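Local coordinates for protein putative translation initiation inhibitor (Salmonella typhimurium, PDB 3GTZ) that is of unknown function but belongs to the homotrimeric RutC (YjgF-like) family and may inhibit translation initiation, at residues 14-19 against 24-29; 47-52 against 57-62; 80-85 against 92-97. All blocks are in the same frame, centred on the assembly; numbering follows the deposited sequence.

Contact 1 (14-19 against 24-29); sequences WSDVVI and LWYTGV
Val17 and Leu24 make the apolar centre of this hairpin, with Val17 CG1 3.7 Å from Leu24 CG. With CG1 opposite the backbone N (chi1 -162°), that methyl faces Leu24, while CG2, beside the N, leans on Tyr26, 3.9 Å from its CD1. Ile19 adds to this cluster, its CG1 4.1 Å from Leu24 CD1. Helix 37-54 covers this face through Val51, which touches Val17 and Tyr26. Val18 and Trp25 occupy the other face as an antiparallel hydrogen-bonded pair. Val18 N gives an almost straight bond to Trp25 O (3.1 Å, 171°), and Trp25 N returns one to Val18 O at 2.9 Å; Val18 O also receives the CA-H of Leu24. Val93 and Leu63 of the second subunit pack on Val18 and Trp25. At the polar edge, where Asp16 and Val17 form a classic beta bulge opposite Ile8, Asp16 O meets the ring edge of Tyr26, 3.1 Å from CD1. The Asp16 carboxylate lies alongside, OD2 3.6 Å from Tyr26 CE1 and its plane 88° from the ring. The hairpin presents one apolar face to its helix and another to a neighbouring subunit, and the oxygens near the tyrosine edge probably add a weak electrostatic attraction.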
ATOM      1  N   TRP A  14      -9.488  -8.847  12.791  1.00 60.40           N
ATOM      2  CA  TRP A  14      -8.863  -8.936  11.489  1.00 60.66           C
ATOM      3  C   TRP A  14      -9.403 -10.126  10.722  1.00 58.55           C
ATOM      4  O   TRP A  14      -9.971 -11.027  11.298  1.00 57.42           O
ATOM      5  CB  TRP A  14      -7.334  -9.053  11.612  1.00 63.36           C
ATOM      6  CG  TRP A  14      -6.850 -10.312  12.271  1.00 65.33           C
ATOM      7  CD1 TRP A  14      -6.694 -11.540  11.682  1.00 67.95           C
ATOM      8  CD2 TRP A  14      -6.451 -10.467  13.638  1.00 67.59           C
ATOM      9  NE1 TRP A  14      -6.224 -12.458  12.602  1.00 69.29           N
ATOM     10  CE2 TRP A  14      -6.064 -11.823  13.813  1.00 69.50           C
ATOM     11  CE3 TRP A  14      -6.364  -9.590  14.729  1.00 68.48           C
ATOM     12  CZ2 TRP A  14      -5.594 -12.331  15.051  1.00 68.93           C
ATOM     13  CZ3 TRP A  14      -5.903 -10.095  15.983  1.00 68.80           C
ATOM     14  CH2 TRP A  14      -5.521 -11.459  16.123  1.00 68.79           C
ATOM     15  N   SER A  15      -9.234 -10.078   9.406  1.00 56.69           N
ATOM     16  CA  SER A  15      -9.470 -11.197   8.526  1.00 55.37           C
ATOM     17  C   SER A  15      -8.111 -11.575   7.937  1.00 54.56           C
ATOM     18  O   SER A  15      -7.244 -10.740   7.757  1.00 54.82           O
ATOM     19  CB  SER A  15     -10.424 -10.790   7.394  1.00 55.55           C
ATOM     20  OG  SER A  15     -11.755 -10.640   7.827  1.00 52.81           O
ATOM     21  N   ASP A  16      -7.904 -12.830   7.633  1.00 53.07           N
ATOM     22  CA  ASP A  16      -6.608 -13.211   7.150  1.00 52.46           C
ATOM     23  C   ASP A  16      -6.517 -12.891   5.656  1.00 50.08           C
ATOM     24  O   ASP A  16      -5.491 -12.410   5.191  1.00 49.93           O
ATOM     25  CB  ASP A  16      -6.376 -14.688   7.439  1.00 53.02           C
ATOM     26  CG  ASP A  16      -4.957 -15.103   7.220  1.00 56.87           C
ATOM     27  OD1 ASP A  16      -4.058 -14.428   7.795  1.00 60.86           O
ATOM     28  OD2 ASP A  16      -4.749 -16.134   6.503  1.00 62.82           O
ATOM     29  N   VAL A  17      -7.606 -13.120   4.927  1.00 47.60           N
ATOM     30  CA  VAL A  17      -7.658 -12.917   3.473  1.00 46.02           C
ATOM     31  C   VAL A  17      -8.976 -12.255   3.062  1.00 44.59           C
ATOM     32  O   VAL A  17     -10.010 -12.584   3.590  1.00 45.27           O
ATOM     33  CB  VAL A  17      -7.493 -14.259   2.716  1.00 45.50           C
ATOM     34  CG1 VAL A  17      -7.113 -14.019   1.287  1.00 44.79           C
ATOM     35  CG2 VAL A  17      -6.443 -15.134   3.403  1.00 44.82           C
ATOM     36  N   VAL A  18      -8.939 -11.301   2.144  1.00 43.20           N
ATOM     37  CA  VAL A  18     -10.149 -10.724   1.617  1.00 42.44           C
ATOM     38  C   VAL A  18     -10.178 -10.874   0.113  1.00 42.46           C
ATOM     39  O   VAL A  18      -9.171 -10.694  -0.532  1.00 43.83           O
ATOM     40  CB  VAL A  18     -10.244  -9.247   1.962  1.00 42.51           C
ATOM     41  CG1 VAL A  18     -11.434  -8.624   1.225  1.00 39.86           C
ATOM     42  CG2 VAL A  18     -10.370  -9.074   3.488  1.00 42.79           C
ATOM     43  N   ILE A  19     -11.335 -11.192  -0.446  1.00 42.16           N
ATOM     44  CA  ILE A  19     -11.479 -11.420  -1.869  1.00 41.73           C
ATOM     45  C   ILE A  19     -12.654 -10.605  -2.352  1.00 41.07           C
ATOM     46  O   ILE A  19     -13.743 -10.719  -1.809  1.00 41.48           O
ATOM     47  CB  ILE A  19     -11.732 -12.879  -2.175  1.00 41.94           C
ATOM     48  CG1 ILE A  19     -10.547 -13.738  -1.708  1.00 43.76           C
ATOM     49  CG2 ILE A  19     -11.942 -13.068  -3.672  1.00 43.94           C
ATOM     50  CD1 ILE A  19     -10.906 -15.163  -1.378  1.00 44.43           C
ATOM     51  N   LEU A  24      -7.645 -10.266  -4.577  1.00 40.82           N
ATOM     52  CA  LEU A  24      -7.405 -10.904  -3.298  1.00 40.52           C
ATOM     53  C   LEU A  24      -6.312 -10.096  -2.631  1.00 40.74           C
ATOM     54  O   LEU A  24      -5.301  -9.742  -3.273  1.00 40.59           O
ATOM     55  CB  LEU A  24      -6.928 -12.346  -3.505  1.00 39.94           C
ATOM     56  CG  LEU A  24      -6.535 -13.144  -2.241  1.00 41.26           C
ATOM     57  CD1 LEU A  24      -6.647 -14.705  -2.437  1.00 38.31           C
ATOM     58  CD2 LEU A  24      -5.139 -12.756  -1.773  1.00 39.46           C
ATOM     59  N   TRP A  25      -6.522  -9.792  -1.355  1.00 41.05           N
ATOM     60  CA  TRP A  25      -5.589  -9.001  -0.561  1.00 41.04           C
ATOM     61  C   TRP A  25      -5.197  -9.847   0.636  1.00 41.77           C
ATOM     62  O   TRP A  25      -6.053 -10.562   1.215  1.00 41.25           O
ATOM     63  CB  TRP A  25      -6.274  -7.785  -0.020  1.00 40.59           C
ATOM     64  CG  TRP A  25      -6.503  -6.669  -0.950  1.00 40.58           C
ATOM     65  CD1 TRP A  25      -5.731  -5.537  -1.079  1.00 39.73           C
ATOM     66  CD2 TRP A  25      -7.624  -6.487  -1.810  1.00 38.43           C
ATOM     67  NE1 TRP A  25      -6.274  -4.694  -2.009  1.00 39.08           N
ATOM     68  CE2 TRP A  25      -7.445  -5.243  -2.468  1.00 40.35           C
ATOM     69  CE3 TRP A  25      -8.748  -7.250  -2.102  1.00 39.48           C
ATOM     70  CZ2 TRP A  25      -8.364  -4.743  -3.404  1.00 40.91           C
ATOM     71  CZ3 TRP A  25      -9.669  -6.763  -3.073  1.00 39.78           C
ATOM     72  CH2 TRP A  25      -9.471  -5.524  -3.694  1.00 40.80           C
ATOM     73  N   TYR A  26      -3.932  -9.726   1.034  1.00 42.39           N
ATOM     74  CA  TYR A  26      -3.361 -10.543   2.100  1.00 42.58           C
ATOM     75  C   TYR A  26      -2.057  -9.963   2.546  1.00 43.20           C
ATOM     76  O   TYR A  26      -1.339  -9.419   1.745  1.00 42.30           O
ATOM     77  CB  TYR A  26      -3.078 -11.941   1.553  1.00 43.03           C
ATOM     78  CG  TYR A  26      -2.359 -12.867   2.502  1.00 43.05           C
ATOM     79  CD1 TYR A  26      -3.017 -13.385   3.621  1.00 42.82           C
ATOM     80  CD2 TYR A  26      -1.041 -13.247   2.280  1.00 42.70           C
ATOM     81  CE1 TYR A  26      -2.383 -14.250   4.501  1.00 42.50           C
ATOM     82  CE2 TYR A  26      -0.375 -14.101   3.177  1.00 42.90           C
ATOM     83  CZ  TYR A  26      -1.063 -14.615   4.273  1.00 44.31           C
ATOM     84  OH  TYR A  26      -0.444 -15.501   5.156  1.00 45.79           O
ATOM     85  N   THR A  27      -1.722 -10.162   3.813  1.00 45.06           N
ATOM     86  CA  THR A  27      -0.465  -9.733   4.377  1.00 46.50           C
ATOM     87  C   THR A  27       0.182 -10.926   5.057  1.00 47.35           C
ATOM     88  O   THR A  27      -0.384 -11.492   5.965  1.00 48.26           O
ATOM     89  CB  THR A  27      -0.673  -8.581   5.405  1.00 47.45           C
ATOM     90  OG1 THR A  27      -0.804  -7.325   4.709  1.00 47.38           O
ATOM     91  CG2 THR A  27       0.531  -8.495   6.383  1.00 48.26           C
ATOM     92  N   GLY A  28       1.378 -11.309   4.643  1.00 47.89           N
ATOM     93  CA  GLY A  28       2.015 -12.442   5.263  1.00 48.29           C
ATOM     94  C   GLY A  28       2.947 -11.965   6.345  1.00 49.46           C
ATOM     95  O   GLY A  28       3.682 -11.001   6.161  1.00 48.13           O
ATOM     96  N   VAL A  29       2.889 -12.639   7.483  1.00 51.47           N
ATOM     97  CA  VAL A  29       3.762 -12.357   8.590  1.00 53.34           C
ATOM     98  C   VAL A  29       4.448 -13.651   9.016  1.00 54.28           C
ATOM     99  O   VAL A  29       3.912 -14.743   8.783  1.00 54.14           O
ATOM    100  CB  VAL A  29       2.979 -11.718   9.764  1.00 53.84           C
ATOM    101  CG1 VAL A  29       2.057 -10.628   9.244  1.00 53.79           C
ATOM    102  CG2 VAL A  29       2.174 -12.765  10.498  1.00 54.99           C
TER

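Contact 2 (47-52 against 57-62); sequences QIDAVL and SSKSRI
Leu52 and Ser57 close the turn after the helix through a main-chain hydrogen bond, Ser57 N to Leu52 O at 2.7 Å, bent to 135° at the hydrogen. The hydroxyl of Ser57 turns elsewhere, to Ala115 O on the end of strand 108-115. Within 57-62, Ser58 O accepts Arg61 N at 3.1 Å, while Ser58 OG and Ser60 OG share a hydrogen bond of 3.0 Å. Lys59 CG sits between the backbone N and carbonyl carbon (chi1 56°) and the chain runs on extended, which lays it against the Asp49 carboxylate, Lys59 CB 3.6 Å from Asp49 OD1. Their charged ends form no salt bridge, for Asp49 OD2 stays 4.4 Å from Lys59 NZ. Each is instead bound to Trp85: Asp49 OD1 takes the indole NE1, and Lys59 NZ donates to the tryptophan carbonyl and lies in cation-pi contact with its ring. On the apolar side, Leu52 CD1 meets Ile62 CG1 at 3.5 Å, the side chains crossing at about a right angle. Arg7 of the third subunit reaches Ile62 O. The whole is a helix-to-strand connection in the alpha+beta YjgF-like fold, leading helix 37-54 through a compact turn into strand 62-69.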
ATOM      1  N   GLN A  47       3.651 -19.484   2.874  1.00 44.90           N
ATOM      2  CA  GLN A  47       2.261 -19.213   3.366  1.00 45.60           C
ATOM      3  C   GLN A  47       1.383 -18.545   2.307  1.00 44.45           C
ATOM      4  O   GLN A  47       0.208 -18.889   2.148  1.00 45.03           O
ATOM      5  CB  GLN A  47       2.227 -18.287   4.566  1.00 45.21           C
ATOM      6  CG  GLN A  47       2.790 -18.831   5.874  1.00 50.03           C
ATOM      7  CD  GLN A  47       2.966 -17.685   6.938  1.00 51.03           C
ATOM      8  OE1 GLN A  47       1.989 -16.999   7.310  1.00 54.18           O
ATOM      9  NE2 GLN A  47       4.226 -17.451   7.366  1.00 55.04           N
ATOM     10  N   ILE A  48       1.961 -17.572   1.620  1.00 43.25           N
ATOM     11  CA  ILE A  48       1.308 -16.885   0.543  1.00 43.01           C
ATOM     12  C   ILE A  48       0.827 -17.875  -0.529  1.00 43.85           C
ATOM     13  O   ILE A  48      -0.367 -17.870  -0.872  1.00 44.75           O
ATOM     14  CB  ILE A  48       2.203 -15.819  -0.075  1.00 42.67           C
ATOM     15  CG1 ILE A  48       2.400 -14.663   0.916  1.00 41.69           C
ATOM     16  CG2 ILE A  48       1.574 -15.335  -1.376  1.00 41.84           C
ATOM     17  CD1 ILE A  48       3.377 -13.605   0.452  1.00 41.72           C
ATOM     18  N   ASP A  49       1.717 -18.739  -1.016  1.00 43.36           N
ATOM     19  CA  ASP A  49       1.314 -19.819  -1.932  1.00 43.82           C
ATOM     20  C   ASP A  49       0.091 -20.596  -1.423  1.00 43.71           C
ATOM     21  O   ASP A  49      -0.917 -20.731  -2.124  1.00 43.75           O
ATOM     22  CB  ASP A  49       2.453 -20.807  -2.148  1.00 43.78           C
ATOM     23  CG  ASP A  49       3.671 -20.168  -2.760  1.00 44.80           C
ATOM     24  OD1 ASP A  49       3.591 -19.000  -3.200  1.00 45.41           O
ATOM     25  OD2 ASP A  49       4.722 -20.832  -2.773  1.00 47.38           O
ATOM     26  N   ALA A  50       0.187 -21.071  -0.194  1.00 43.71           N
ATOM     27  CA  ALA A  50      -0.869 -21.884   0.411  1.00 44.14           C
ATOM     28  C   ALA A  50      -2.200 -21.147   0.407  1.00 44.59           C
ATOM     29  O   ALA A  50      -3.218 -21.717   0.016  1.00 45.26           O
ATOM     30  CB  ALA A  50      -0.489 -22.281   1.837  1.00 43.54           C
ATOM     31  N   VAL A  51      -2.164 -19.884   0.840  1.00 44.46           N
ATOM     32  CA  VAL A  51      -3.311 -18.984   0.805  1.00 43.95           C
ATOM     33  C   VAL A  51      -3.829 -18.816  -0.608  1.00 44.62           C
ATOM     34  O   VAL A  51      -5.000 -18.915  -0.807  1.00 45.33           O
ATOM     35  CB  VAL A  51      -2.935 -17.565   1.397  1.00 44.19           C
ATOM     36  CG1 VAL A  51      -3.758 -16.447   0.777  1.00 41.08           C
ATOM     37  CG2 VAL A  51      -3.041 -17.574   2.921  1.00 42.87           C
ATOM     38  N   LEU A  52      -2.961 -18.547  -1.588  1.00 45.42           N
ATOM     39  CA  LEU A  52      -3.410 -18.358  -2.966  1.00 46.13           C
ATOM     40  C   LEU A  52      -4.038 -19.632  -3.552  1.00 48.05           C
ATOM     41  O   LEU A  52      -5.034 -19.550  -4.273  1.00 47.81           O
ATOM     42  CB  LEU A  52      -2.278 -17.860  -3.878  1.00 45.68           C
ATOM     43  CG  LEU A  52      -1.706 -16.458  -3.662  1.00 44.15           C
ATOM     44  CD1 LEU A  52      -0.473 -16.248  -4.513  1.00 43.31           C
ATOM     45  CD2 LEU A  52      -2.746 -15.415  -3.986  1.00 41.04           C
ATOM     46  N   SER A  57      -6.120 -19.746  -6.752  1.00 50.42           N
ATOM     47  CA  SER A  57      -5.159 -18.888  -7.467  1.00 49.38           C
ATOM     48  C   SER A  57      -3.782 -19.483  -7.314  1.00 49.11           C
ATOM     49  O   SER A  57      -3.662 -20.601  -6.863  1.00 48.92           O
ATOM     50  CB  SER A  57      -5.212 -17.463  -6.933  1.00 49.27           C
ATOM     51  OG  SER A  57      -4.456 -16.594  -7.739  1.00 48.74           O
ATOM     52  N   SER A  58      -2.734 -18.758  -7.694  1.00 48.89           N
ATOM     53  CA  SER A  58      -1.367 -19.280  -7.535  1.00 48.85           C
ATOM     54  C   SER A  58      -0.344 -18.112  -7.489  1.00 47.76           C
ATOM     55  O   SER A  58      -0.745 -16.976  -7.619  1.00 47.27           O
ATOM     56  CB  SER A  58      -1.069 -20.311  -8.644  1.00 48.55           C
ATOM     57  OG  SER A  58      -0.583 -19.679  -9.817  1.00 49.89           O
ATOM     58  N   LYS A  59       0.940 -18.388  -7.293  1.00 46.77           N
ATOM     59  CA  LYS A  59       1.948 -17.314  -7.230  1.00 47.55           C
ATOM     60  C   LYS A  59       2.264 -16.674  -8.554  1.00 47.70           C
ATOM     61  O   LYS A  59       2.875 -15.598  -8.601  1.00 49.21           O
ATOM     62  CB  LYS A  59       3.264 -17.770  -6.589  1.00 47.05           C
ATOM     63  CG  LYS A  59       3.947 -18.965  -7.231  1.00 47.68           C
ATOM     64  CD  LYS A  59       5.216 -19.283  -6.491  1.00 47.87           C
ATOM     65  CE  LYS A  59       5.812 -20.596  -6.869  1.00 45.56           C
ATOM     66  NZ  LYS A  59       7.224 -20.594  -6.348  1.00 45.32           N
ATOM     67  N   SER A  60       1.857 -17.318  -9.635  1.00 47.94           N
ATOM     68  CA  SER A  60       1.983 -16.730 -10.956  1.00 48.14           C
ATOM     69  C   SER A  60       0.981 -15.649 -11.127  1.00 47.33           C
ATOM     70  O   SER A  60       1.059 -14.977 -12.130  1.00 47.03           O
ATOM     71  CB  SER A  60       1.685 -17.720 -12.107  1.00 48.30           C
ATOM     72  OG  SER A  60       1.740 -19.041 -11.682  1.00 51.27           O
ATOM     73  N   ARG A  61      -0.002 -15.548 -10.220  1.00 46.36           N
ATOM     74  CA  ARG A  61      -1.115 -14.628 -10.389  1.00 45.85           C
ATOM     75  C   ARG A  61      -1.025 -13.440  -9.447  1.00 44.97           C
ATOM     76  O   ARG A  61      -1.981 -12.710  -9.292  1.00 44.38           O
ATOM     77  CB  ARG A  61      -2.444 -15.341 -10.196  1.00 46.09           C
ATOM     78  CG  ARG A  61      -2.662 -16.615 -11.092  1.00 48.97           C
ATOM     79  CD  ARG A  61      -3.525 -16.367 -12.308  1.00 50.52           C
ATOM     80  NE  ARG A  61      -4.883 -16.000 -11.920  1.00 54.09           N
ATOM     81  CZ  ARG A  61      -5.733 -15.285 -12.662  1.00 54.13           C
ATOM     82  NH1 ARG A  61      -5.386 -14.846 -13.857  1.00 54.57           N
ATOM     83  NH2 ARG A  61      -6.942 -15.001 -12.199  1.00 54.96           N
ATOM     84  N   ILE A  62       0.130 -13.221  -8.837  1.00 44.17           N
ATOM     85  CA  ILE A  62       0.268 -12.133  -7.898  1.00 43.15           C
ATOM     86  C   ILE A  62       0.521 -10.890  -8.723  1.00 43.78           C
ATOM     87  O   ILE A  62       1.305 -10.920  -9.664  1.00 43.82           O
ATOM     88  CB  ILE A  62       1.431 -12.346  -6.931  1.00 42.94           C
ATOM     89  CG1 ILE A  62       1.175 -13.547  -6.027  1.00 42.32           C
ATOM     90  CG2 ILE A  62       1.695 -11.084  -6.107  1.00 42.28           C
ATOM     91  CD1 ILE A  62       2.412 -14.013  -5.268  1.00 41.78           C
TER

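Contact 3 (80-85 against 92-97); sequences KAWDAW and PVRCTV
The guanidinium of Arg94 is gripped from two directions: NH2 is hydrogen-bonded to Asn79 OD1 in helix 75-85, and the group lies over the indole of Trp82. Arg94 CZ sits 4.0 Å from the centroid of the five-membered ring, only 3° off its normal, in a cation-pi contact. The planes of guanidinium and indole are 33° apart, so the stack is tilted rather than flat. Closer to the backbone, Arg94 CD forms a CH-pi contact 3.4 Å from the centroid of the six-membered ring, and NE passes 3.4 Å from Trp82 CE2. The arginine therefore runs along the length of the indole, and the bend at chi3 (93°) turns its guanidinium over the smaller ring while CD remains above the larger one. Pro92 approaches differently, at the ring edge near its plane, with CG 3.9 Å from Trp82 CH2. On the face opposite Arg94, Trp85 CZ3 lies 3.6 Å above the indole plane, so that Arg94 lies over one face and the rim of the other is touched by Trp85. The Trp82 NE1 donates to Arg13 O of the third subunit. Asp83 OD1, near the edge of the Trp82 ring, stays 4.9 Å from Arg94 NH2, a separation at which any pull on the positive charge would probably be modest. In the fold this contact closes the beta-alpha-beta unit of strand 62-69, helix 75-85 and strand 93-98. Trp82 and Arg94 fill the layer between helix and sheet, Val93 pairs with strand 62-69 through its backbone, helix 37-54 packs beside Ala81 and Trp85, and Val93 and Cys95 meet Thr27 of the third subunit on the other side of the strand.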
ATOM      1  N   LYS A  80      17.440 -13.321  -1.611  1.00 49.70           N
ATOM      2  CA  LYS A  80      17.823 -14.692  -1.837  1.00 48.65           C
ATOM      3  C   LYS A  80      16.587 -15.571  -1.725  1.00 48.31           C
ATOM      4  O   LYS A  80      16.382 -16.399  -2.571  1.00 48.91           O
ATOM      5  CB  LYS A  80      18.857 -15.077  -0.806  1.00 49.39           C
ATOM      6  CG  LYS A  80      19.588 -16.390  -0.986  1.00 51.08           C
ATOM      7  CD  LYS A  80      20.027 -16.884   0.411  1.00 52.04           C
ATOM      8  CE  LYS A  80      21.391 -17.503   0.428  1.00 53.90           C
ATOM      9  NZ  LYS A  80      21.620 -18.086   1.796  1.00 53.47           N
ATOM     10  N   ALA A  81      15.742 -15.377  -0.705  1.00 47.41           N
ATOM     11  CA  ALA A  81      14.482 -16.142  -0.589  1.00 46.00           C
ATOM     12  C   ALA A  81      13.548 -15.830  -1.737  1.00 44.70           C
ATOM     13  O   ALA A  81      13.023 -16.708  -2.383  1.00 45.26           O
ATOM     14  CB  ALA A  81      13.807 -15.861   0.723  1.00 44.85           C
ATOM     15  N   TRP A  82      13.356 -14.559  -2.022  1.00 44.44           N
ATOM     16  CA  TRP A  82      12.510 -14.168  -3.148  1.00 43.48           C
ATOM     17  C   TRP A  82      12.995 -14.828  -4.423  1.00 42.75           C
ATOM     18  O   TRP A  82      12.191 -15.366  -5.182  1.00 43.12           O
ATOM     19  CB  TRP A  82      12.533 -12.652  -3.314  1.00 42.96           C
ATOM     20  CG  TRP A  82      11.758 -12.142  -4.463  1.00 42.65           C
ATOM     21  CD1 TRP A  82      12.203 -11.996  -5.731  1.00 43.11           C
ATOM     22  CD2 TRP A  82      10.404 -11.676  -4.459  1.00 41.91           C
ATOM     23  NE1 TRP A  82      11.221 -11.492  -6.526  1.00 43.29           N
ATOM     24  CE2 TRP A  82      10.111 -11.256  -5.768  1.00 41.93           C
ATOM     25  CE3 TRP A  82       9.422 -11.558  -3.473  1.00 42.62           C
ATOM     26  CZ2 TRP A  82       8.882 -10.749  -6.130  1.00 41.63           C
ATOM     27  CZ3 TRP A  82       8.195 -11.036  -3.824  1.00 42.73           C
ATOM     28  CH2 TRP A  82       7.924 -10.655  -5.149  1.00 42.53           C
ATOM     29  N   ASP A  83      14.301 -14.779  -4.659  1.00 41.96           N
ATOM     30  CA  ASP A  83      14.859 -15.279  -5.903  1.00 42.14           C
ATOM     31  C   ASP A  83      14.716 -16.789  -6.086  1.00 41.62           C
ATOM     32  O   ASP A  83      14.653 -17.268  -7.198  1.00 40.72           O
ATOM     33  CB  ASP A  83      16.328 -14.883  -6.058  1.00 42.23           C
ATOM     34  CG  ASP A  83      16.517 -13.394  -6.329  1.00 44.03           C
ATOM     35  OD1 ASP A  83      15.525 -12.685  -6.656  1.00 42.08           O
ATOM     36  OD2 ASP A  83      17.676 -12.951  -6.182  1.00 43.53           O
ATOM     37  N   ALA A  84      14.648 -17.524  -4.985  1.00 41.45           N
ATOM     38  CA  ALA A  84      14.511 -18.972  -5.019  1.00 40.99           C
ATOM     39  C   ALA A  84      13.059 -19.384  -5.329  1.00 41.35           C
ATOM     40  O   ALA A  84      12.817 -20.493  -5.819  1.00 42.31           O
ATOM     41  CB  ALA A  84      14.969 -19.550  -3.725  1.00 38.54           C
ATOM     42  N   TRP A  85      12.125 -18.451  -5.101  1.00 41.26           N
ATOM     43  CA  TRP A  85      10.673 -18.679  -5.174  1.00 40.72           C
ATOM     44  C   TRP A  85      10.011 -18.080  -6.387  1.00 40.44           C
ATOM     45  O   TRP A  85       9.165 -18.710  -6.980  1.00 42.05           O
ATOM     46  CB  TRP A  85      10.061 -18.079  -3.908  1.00 40.31           C
ATOM     47  CG  TRP A  85       8.595 -17.787  -3.918  1.00 40.75           C
ATOM     48  CD1 TRP A  85       7.614 -18.584  -3.428  1.00 41.16           C
ATOM     49  CD2 TRP A  85       7.954 -16.565  -4.307  1.00 40.02           C
ATOM     50  NE1 TRP A  85       6.374 -17.968  -3.549  1.00 41.50           N
ATOM     51  CE2 TRP A  85       6.555 -16.726  -4.082  1.00 41.19           C
ATOM     52  CE3 TRP A  85       8.409 -15.367  -4.848  1.00 41.67           C
ATOM     53  CZ2 TRP A  85       5.613 -15.737  -4.393  1.00 38.51           C
ATOM     54  CZ3 TRP A  85       7.445 -14.356  -5.175  1.00 40.26           C
ATOM     55  CH2 TRP A  85       6.079 -14.568  -4.941  1.00 39.96           C
ATOM     56  N   PRO A  92       5.352 -10.310  -9.935  1.00 47.43           N
ATOM     57  CA  PRO A  92       4.596  -9.082  -9.767  1.00 48.09           C
ATOM     58  C   PRO A  92       5.488  -7.837  -9.730  1.00 48.51           C
ATOM     59  O   PRO A  92       6.721  -7.951  -9.726  1.00 48.93           O
ATOM     60  CB  PRO A  92       3.940  -9.290  -8.426  1.00 48.16           C
ATOM     61  CG  PRO A  92       4.947 -10.099  -7.668  1.00 49.14           C
ATOM     62  CD  PRO A  92       5.619 -10.987  -8.662  1.00 47.88           C
ATOM     63  N   VAL A  93       4.868  -6.658  -9.725  1.00 49.11           N
ATOM     64  CA  VAL A  93       5.556  -5.428  -9.320  1.00 49.59           C
ATOM     65  C   VAL A  93       6.007  -5.622  -7.889  1.00 50.80           C
ATOM     66  O   VAL A  93       5.312  -6.204  -7.082  1.00 50.46           O
ATOM     67  CB  VAL A  93       4.660  -4.162  -9.431  1.00 49.75           C
ATOM     68  CG1 VAL A  93       5.410  -2.913  -8.966  1.00 47.27           C
ATOM     69  CG2 VAL A  93       4.220  -3.961 -10.850  1.00 49.17           C
ATOM     70  N   ARG A  94       7.215  -5.194  -7.593  1.00 53.51           N
ATOM     71  CA  ARG A  94       7.802  -5.437  -6.295  1.00 55.88           C
ATOM     72  C   ARG A  94       8.368  -4.158  -5.766  1.00 56.91           C
ATOM     73  O   ARG A  94       8.840  -3.304  -6.507  1.00 57.67           O
ATOM     74  CB  ARG A  94       8.911  -6.496  -6.362  1.00 56.61           C
ATOM     75  CG  ARG A  94       9.715  -6.593  -5.062  1.00 59.49           C
ATOM     76  CD  ARG A  94      10.203  -7.955  -4.797  1.00 65.32           C
ATOM     77  NE  ARG A  94      11.533  -8.181  -5.317  1.00 66.45           N
ATOM     78  CZ  ARG A  94      12.651  -8.046  -4.619  1.00 69.16           C
ATOM     79  NH1 ARG A  94      12.624  -7.654  -3.362  1.00 69.87           N
ATOM     80  NH2 ARG A  94      13.822  -8.281  -5.204  1.00 72.15           N
ATOM     81  N   CYS A  95       8.357  -4.061  -4.459  1.00 57.76           N
ATOM     82  CA  CYS A  95       8.722  -2.860  -3.813  1.00 58.50           C
ATOM     83  C   CYS A  95       9.150  -3.247  -2.382  1.00 57.42           C
ATOM     84  O   CYS A  95       8.385  -3.879  -1.643  1.00 57.06           O
ATOM     85  CB  CYS A  95       7.472  -1.995  -3.888  1.00 59.45           C
ATOM     86  SG  CYS A  95       7.371  -0.798  -2.710  1.00 65.93           S
ATOM     87  N   THR A  96      10.397  -2.928  -2.040  1.00 55.73           N
ATOM     88  CA  THR A  96      10.960  -3.245  -0.746  1.00 55.10           C
ATOM     89  C   THR A  96      11.383  -1.984  -0.010  1.00 53.92           C
ATOM     90  O   THR A  96      12.121  -1.173  -0.559  1.00 53.69           O
ATOM     91  CB  THR A  96      12.191  -4.129  -0.901  1.00 55.09           C
ATOM     92  OG1 THR A  96      11.894  -5.184  -1.819  1.00 57.73           O
ATOM     93  CG2 THR A  96      12.566  -4.741   0.405  1.00 54.09           C
ATOM     94  N   VAL A  97      10.920  -1.834   1.229  1.00 52.68           N
ATOM     95  CA  VAL A  97      11.308  -0.725   2.087  1.00 51.69           C
ATOM     96  C   VAL A  97      11.528  -1.188   3.510  1.00 51.10           C
ATOM     97  O   VAL A  97      10.979  -2.197   3.918  1.00 50.97           O
ATOM     98  CB  VAL A  97      10.227   0.344   2.133  1.00 51.77           C
ATOM     99  CG1 VAL A  97       9.906   0.819   0.730  1.00 50.82           C
ATOM    100  CG2 VAL A  97       8.970  -0.181   2.874  1.00 50.28           C
TER

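All three contacts are at least partly buried, contact 3 the most consistently. Contact 1 is strand against strand, with main-chain bonds between two apolar faces; contact 2 is a helix and the turn that follows it, joined by one main-chain bond, with most of its polar groups bound outside the two segments; contact 3 is helix against strand, carried by a cation-pi and CH-pi stack with apolar edge packing and without a hydrogen bond between its segments. Contacts 1 and 3 reach the same sheet, about 18 Å apart between centres, and do not touch. Contact 2 bridges them: its helix packs against Tyr26, and its turn meets Trp85 and Pro92. Contact 1 adjoins the second subunit, contacts 2 and 3 the third.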